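Local atomic coordinates of glycoside hydrolase family 16 protein (Akkermansia muciniphila, PDB entry 6T2N), a protein that probably cleaves internal beta-galactosidic linkages of mucin O-glycans as an endo-acting family 16 glycoside hydrolase of the gut bacterium. Residues S132-T137 / Y268-S273; N177-M182 / T196-P201. One frame throughout, in Å; residues are numbered along the deposited sequence.

Contact 1. Residues S132-T137 / Y268-S273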
loop_
_atom_site.group_PDB
_atom_site.type_symbol
_atom_site.label_atom_id
_atom_site.label_comp_id
_atom_site.label_asym_id
_atom_site.label_seq_id
_atom_site.Cartn_x
_atom_site.Cartn_y
_atom_site.Cartn_z
ATOM N N SER A 132 5.310 -11.286 -9.629
ATOM C CA SER A 132 5.887 -10.416 -8.587
ATOM C C SER A 132 5.258 -10.848 -7.270
ATOM O O SER A 132 4.470 -11.854 -7.310
ATOM C CB SER A 132 5.678 -8.945 -8.937
ATOM O OG SER A 132 6.405 -8.088 -8.049
ATOM N N GLY A 133 5.518 -10.080 -6.204
ATOM C CA GLY A 133 4.914 -10.307 -4.861
ATOM C C GLY A 133 4.075 -9.142 -4.325
ATOM O O GLY A 133 4.384 -7.980 -4.590
ATOM N N SER A 134 3.082 -9.489 -3.529
ATOM C CA SER A 134 2.176 -8.568 -2.820
ATOM C C SER A 134 1.806 -9.264 -1.514
ATOM O O SER A 134 1.397 -10.479 -1.574
ATOM C CB SER A 134 0.940 -8.218 -3.650
ATOM O OG SER A 134 0.115 -7.274 -2.977
ATOM N N VAL A 135 1.980 -8.552 -0.397
ATOM C CA VAL A 135 1.509 -8.985 0.948
ATOM C C VAL A 135 0.420 -8.028 1.414
ATOM O O VAL A 135 0.518 -6.821 1.132
ATOM C CB VAL A 135 2.655 -9.057 1.975
ATOM C CG1 VAL A 135 3.542 -10.256 1.727
ATOM C CG2 VAL A 135 3.471 -7.775 2.030
ATOM N N THR A 136 -0.529 -8.546 2.176
ATOM C CA THR A 136 -1.696 -7.771 2.641
ATOM C C THR A 136 -1.924 -8.137 4.099
ATOM O O THR A 136 -1.760 -9.345 4.451
ATOM C CB THR A 136 -2.900 -8.086 1.750
ATOM O OG1 THR A 136 -4.066 -7.462 2.295
ATOM C CG2 THR A 136 -3.107 -9.584 1.599
ATOM N N THR A 137 -2.309 -7.156 4.903
ATOM C CA THR A 137 -2.678 -7.415 6.310
ATOM C C THR A 137 -4.187 -7.658 6.382
ATOM O O THR A 137 -4.680 -7.820 7.491
ATOM C CB THR A 137 -2.130 -6.306 7.215
ATOM O OG1 THR A 137 -2.935 -5.124 7.121
ATOM C CG2 THR A 137 -0.678 -6.001 6.899
ATOM N N TYR A 268 -6.420 -1.594 6.073
ATOM C CA TYR A 268 -5.396 -2.691 6.020
ATOM C C TYR A 268 -4.299 -2.328 5.030
ATOM O O TYR A 268 -4.487 -1.443 4.189
ATOM C CB TYR A 268 -5.976 -4.081 5.779
ATOM C CG TYR A 268 -6.677 -4.195 4.468
ATOM C CD1 TYR A 268 -5.947 -4.455 3.331
ATOM C CD2 TYR A 268 -8.050 -3.989 4.358
ATOM C CE1 TYR A 268 -6.570 -4.558 2.099
ATOM C CE2 TYR A 268 -8.692 -4.051 3.126
ATOM C CZ TYR A 268 -7.941 -4.339 1.992
ATOM O OH TYR A 268 -8.483 -4.432 0.740
ATOM N N LEU A 269 -3.130 -2.923 5.260
ATOM C CA LEU A 269 -1.859 -2.512 4.614
ATOM C C LEU A 269 -1.475 -3.490 3.507
ATOM O O LEU A 269 -1.667 -4.718 3.665
ATOM C CB LEU A 269 -0.732 -2.424 5.634
ATOM C CG LEU A 269 0.637 -2.113 5.024
ATOM C CD1 LEU A 269 0.645 -0.789 4.275
ATOM C CD2 LEU A 269 1.746 -2.125 6.086
ATOM N N ILE A 270 -0.956 -2.924 2.419
ATOM C CA ILE A 270 -0.431 -3.667 1.245
ATOM C C ILE A 270 0.955 -3.166 0.899
ATOM O O ILE A 270 1.096 -1.917 0.750
ATOM C CB ILE A 270 -1.319 -3.474 0.031
ATOM C CG1 ILE A 270 -2.720 -3.992 0.293
ATOM C CG2 ILE A 270 -0.667 -4.169 -1.127
ATOM C CD1 ILE A 270 -3.560 -4.014 -0.964
ATOM N N LEU A 271 1.871 -4.128 0.710
ATOM C CA LEU A 271 3.239 -3.926 0.161
ATOM C C LEU A 271 3.333 -4.743 -1.127
ATOM O O LEU A 271 3.078 -5.937 -1.075
ATOM C CB LEU A 271 4.235 -4.383 1.221
ATOM C CG LEU A 271 4.004 -3.824 2.625
ATOM C CD1 LEU A 271 5.027 -4.368 3.588
ATOM C CD2 LEU A 271 4.103 -2.328 2.633
ATOM N N ASN A 272 3.612 -4.123 -2.261
ATOM C CA ASN A 272 3.543 -4.834 -3.557
ATOM C C ASN A 272 4.430 -4.117 -4.598
ATOM O O ASN A 272 4.740 -2.900 -4.418
ATOM C CB ASN A 272 2.090 -5.001 -4.000
ATOM C CG ASN A 272 1.565 -3.709 -4.580
ATOM O OD1 ASN A 272 1.214 -2.810 -3.846
ATOM N ND2 ASN A 272 1.666 -3.525 -5.880
ATOM N N SER A 273 4.902 -4.871 -5.604
ATOM C CA SER A 273 5.414 -4.350 -6.889
ATOM C C SER A 273 4.483 -4.848 -7.987
ATOM O O SER A 273 4.421 -6.074 -8.229
ATOM C CB SER A 273 6.806 -4.761 -7.146
ATOM O OG SER A 273 7.686 -4.152 -6.226
#
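Val-135 and Leu-271 form the central hydrogen-bonded pair where residues 132-137 run antiparallel to residues 268-273, joining strands 127-136 and 267-275 of the family 16 beta-jelly-roll sandwich. Val-135 N reaches Leu-271 O at 2.9 Å, and Leu-271 N returns a bond to Val-135 O at 3.0 Å. Farther along, Thr-137 N donates to Leu-269 O at 2.8 Å; the answering bond goes not to a carbonyl but to a side chain, Leu-269 N meeting Thr-137 OG1 at 2.9 Å and almost straight (176°). A chi1 of 77° sets that hydroxyl between the backbone N and carbonyl carbon of Thr-137, on the side of the neighbouring strand, where OG1 also bonds with Lys-141 O. At the other end Ser-273 N makes a weak bond to Gly-133 O. Ser-132 OG lies 2.8 Å from Ser-273 O, but Thr-104 OG1 is also within its reach, and which of the two receives its proton is not settled. Among apolar contacts, Val-135 CG2 rests on Leu-271 CB at 3.6 Å. Both side chains pack on Trp-70, and Leu-271 also touches Val-299 of the opposing sheet. On the other face Ser-134 OG sits 3.2 Å from Asn-272 CB and bonds with Glu-73, while Asn-272 OD1 bonds with Trp-165 NE1. Thr-136 OG1 approaches the Tyr-268 ring obliquely and bonds with Ile-138 N. The chemistry is thus two-sided: Val-135 and Leu-271 close the interior between the sheets, whereas Ser-134, Thr-136 and Asn-272 with Ile-270 make a mixed face directed from it, where Ser-134 and Asn-272 tie the pair to neighbouring strands.

Contact 2. Residues N177-M182 / T196-P201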
loop_
_atom_site.group_PDB
_atom_site.type_symbol
_atom_site.label_atom_id
_atom_site.label_comp_id
_atom_site.label_asym_id
_atom_site.label_seq_id
_atom_site.Cartn_x
_atom_site.Cartn_y
_atom_site.Cartn_z
ATOM N N ASN A 177 -14.696 3.451 0.116
ATOM C CA ASN A 177 -14.162 2.868 1.371
ATOM C C ASN A 177 -13.044 3.825 1.918
ATOM O O ASN A 177 -12.699 3.760 3.100
ATOM C CB ASN A 177 -13.776 1.373 1.179
ATOM C CG ASN A 177 -12.651 1.091 0.210
ATOM O OD1 ASN A 177 -12.699 1.493 -0.956
ATOM N ND2 ASN A 177 -11.665 0.349 0.670
ATOM N N GLY A 178 -12.264 4.378 0.979
ATOM C CA GLY A 178 -10.947 5.025 1.241
ATOM C C GLY A 178 -9.676 4.241 0.823
ATOM O O GLY A 178 -9.633 3.001 0.867
ATOM N N GLU A 179 -8.649 4.998 0.465
ATOM C CA GLU A 179 -7.334 4.512 0.041
ATOM C C GLU A 179 -6.278 5.562 0.380
ATOM O O GLU A 179 -6.370 6.701 -0.104
ATOM C CB GLU A 179 -7.313 4.212 -1.454
ATOM C CG GLU A 179 -6.171 3.232 -1.812
ATOM C CD GLU A 179 -5.828 3.115 -3.295
ATOM O OE1 GLU A 179 -6.756 2.834 -4.123
ATOM O OE2 GLU A 179 -4.670 3.402 -3.622
ATOM N N ILE A 180 -5.257 5.135 1.115
ATOM C CA ILE A 180 -4.078 5.942 1.555
ATOM C C ILE A 180 -2.834 5.315 0.919
ATOM O O ILE A 180 -2.458 4.225 1.339
ATOM C CB ILE A 180 -3.993 5.928 3.089
ATOM C CG1 ILE A 180 -5.339 6.277 3.719
ATOM C CG2 ILE A 180 -2.878 6.817 3.600
ATOM C CD1 ILE A 180 -5.398 5.888 5.158
ATOM N N ASP A 181 -2.288 5.991 -0.079
ATOM C CA ASP A 181 -1.089 5.635 -0.856
ATOM C C ASP A 181 0.129 6.335 -0.245
ATOM O O ASP A 181 0.388 7.512 -0.648
ATOM C CB ASP A 181 -1.319 6.112 -2.294
ATOM C CG ASP A 181 -2.589 5.520 -2.939
ATOM O OD1 ASP A 181 -3.149 4.583 -2.326
ATOM O OD2 ASP A 181 -2.915 5.931 -4.084
ATOM N N MET A 182 0.845 5.691 0.693
ATOM C CA MET A 182 2.036 6.345 1.319
ATOM C C MET A 182 3.117 6.501 0.225
ATOM O O MET A 182 3.713 7.629 0.103
ATOM C CB MET A 182 2.558 5.608 2.564
ATOM C CG MET A 182 1.469 5.229 3.553
ATOM S SD MET A 182 2.002 4.280 5.045
ATOM C CE MET A 182 3.635 4.976 5.370
ATOM N N THR A 196 -1.101 9.986 -1.844
ATOM C CA THR A 196 -2.386 10.145 -2.575
ATOM C C THR A 196 -3.487 9.511 -1.723
ATOM O O THR A 196 -3.243 8.464 -1.138
ATOM C CB THR A 196 -2.257 9.679 -4.041
ATOM O OG1 THR A 196 -1.341 10.488 -4.792
ATOM C CG2 THR A 196 -3.535 9.792 -4.834
ATOM N N PHE A 197 -4.601 10.241 -1.557
ATOM C CA PHE A 197 -5.832 9.788 -0.863
ATOM C C PHE A 197 -6.958 9.675 -1.890
ATOM O O PHE A 197 -6.980 10.471 -2.854
ATOM C CB PHE A 197 -6.167 10.773 0.241
ATOM C CG PHE A 197 -5.033 10.848 1.263
ATOM C CD1 PHE A 197 -5.010 10.040 2.327
ATOM C CD2 PHE A 197 -4.126 11.929 1.187
ATOM C CE1 PHE A 197 -4.111 10.308 3.329
ATOM C CE2 PHE A 197 -3.230 12.199 2.200
ATOM C CZ PHE A 197 -3.232 11.390 3.274
ATOM N N HIS A 198 -7.780 8.645 -1.759
ATOM C CA HIS A 198 -8.811 8.307 -2.768
ATOM C C HIS A 198 -10.026 8.086 -1.923
ATOM O O HIS A 198 -9.868 7.479 -0.828
ATOM C CB HIS A 198 -8.553 7.011 -3.578
ATOM C CG HIS A 198 -7.330 6.975 -4.431
ATOM N ND1 HIS A 198 -7.338 7.405 -5.740
ATOM C CD2 HIS A 198 -6.071 6.580 -4.163
ATOM C CE1 HIS A 198 -6.144 7.279 -6.248
ATOM N NE2 HIS A 198 -5.343 6.783 -5.295
ATOM N N LEU A 199 -11.151 8.567 -2.429
ATOM C CA LEU A 199 -12.432 8.759 -1.690
ATOM C C LEU A 199 -13.434 9.412 -2.620
ATOM O O LEU A 199 -13.023 10.038 -3.641
ATOM C CB LEU A 199 -12.264 9.619 -0.435
ATOM C CG LEU A 199 -12.118 11.129 -0.577
ATOM C CD1 LEU A 199 -12.428 11.686 0.788
ATOM C CD2 LEU A 199 -10.730 11.607 -0.984
ATOM N N SER A 200 -14.701 9.223 -2.333
ATOM C CA SER A 200 -15.726 9.785 -3.221
ATOM C C SER A 200 -16.025 11.197 -2.738
ATOM O O SER A 200 -15.688 11.564 -1.615
ATOM C CB SER A 200 -16.915 8.920 -3.300
ATOM O OG SER A 200 -17.832 9.292 -2.301
ATOM N N PRO A 201 -16.548 12.055 -3.628
ATOM C CA PRO A 201 -16.681 13.463 -3.300
ATOM C C PRO A 201 -17.692 13.615 -2.154
ATOM O O PRO A 201 -17.415 14.327 -1.255
ATOM C CB PRO A 201 -17.052 14.123 -4.631
ATOM C CG PRO A 201 -17.535 13.004 -5.547
ATOM C CD PRO A 201 -16.984 11.717 -4.992
#
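The E-I-D-M-L-E signature of glycoside hydrolase family 16 begins in strand 179-181, which pairs antiparallel with strand 196-198. In relatives its first and last glutamates, here Glu-179 and Glu-184, are the nucleophile and the acid/base, and the same roles are likely here. Asp-181 N bonds to Thr-196 O at 2.9 Å, answered by Thr-196 N to Asp-181 O at 3.1 Å; His-198 N donates to Glu-179 O at 2.9 Å, with a weak return bond. On the face with Glu-179, Asp-181 and Thr-196, His-198 NE2 gives its N-H to Asp-181 OD2 at 2.8 Å. The oxygen lies in the imidazole plane, but the bond is bent, 133° at the hydrogen, and reaches OD2 from the syn side, 34° out of the carboxylate plane. Glu-179, extended with CG anti to the backbone N (chi1 -159°), lies side by side with His-198, CD 3.6 Å from His-198 CD2, and its OE1 bonds with Trp-174. On the other face Ile-180 CG2 touches Phe-197 CE1 at 3.7 Å, both packing on Leu-238. With ND1 bonded to Asp-208, the imidazole is held at both nitrogens, which probably steadies Asp-181, the signature residue close to both Glu-179 and Glu-184.

Both contacts are antiparallel pairings within one sheet, their centres about 17 Å apart and their nearest atoms about 5 Å apart. Strand 160-168 bridges them, pairing with 267-275 of contact 1 and with 179-181 of contact 2; its Trp-165 links the polar sides of both, consistent with one continuous face. Contact 1 is deeper, about 6 Å from the centre of the chain against 11 Å, and joins strands distant in sequence mainly through backbone bonds and small hydroxyl side chains. Contact 2 is local in sequence, reaches the partly exposed Thr-196 and His-198, and adds a histidine-carboxylate bond beside acidic residues. Each turns an apolar face to the opposing sheet, but only contact 2 carries the family signature.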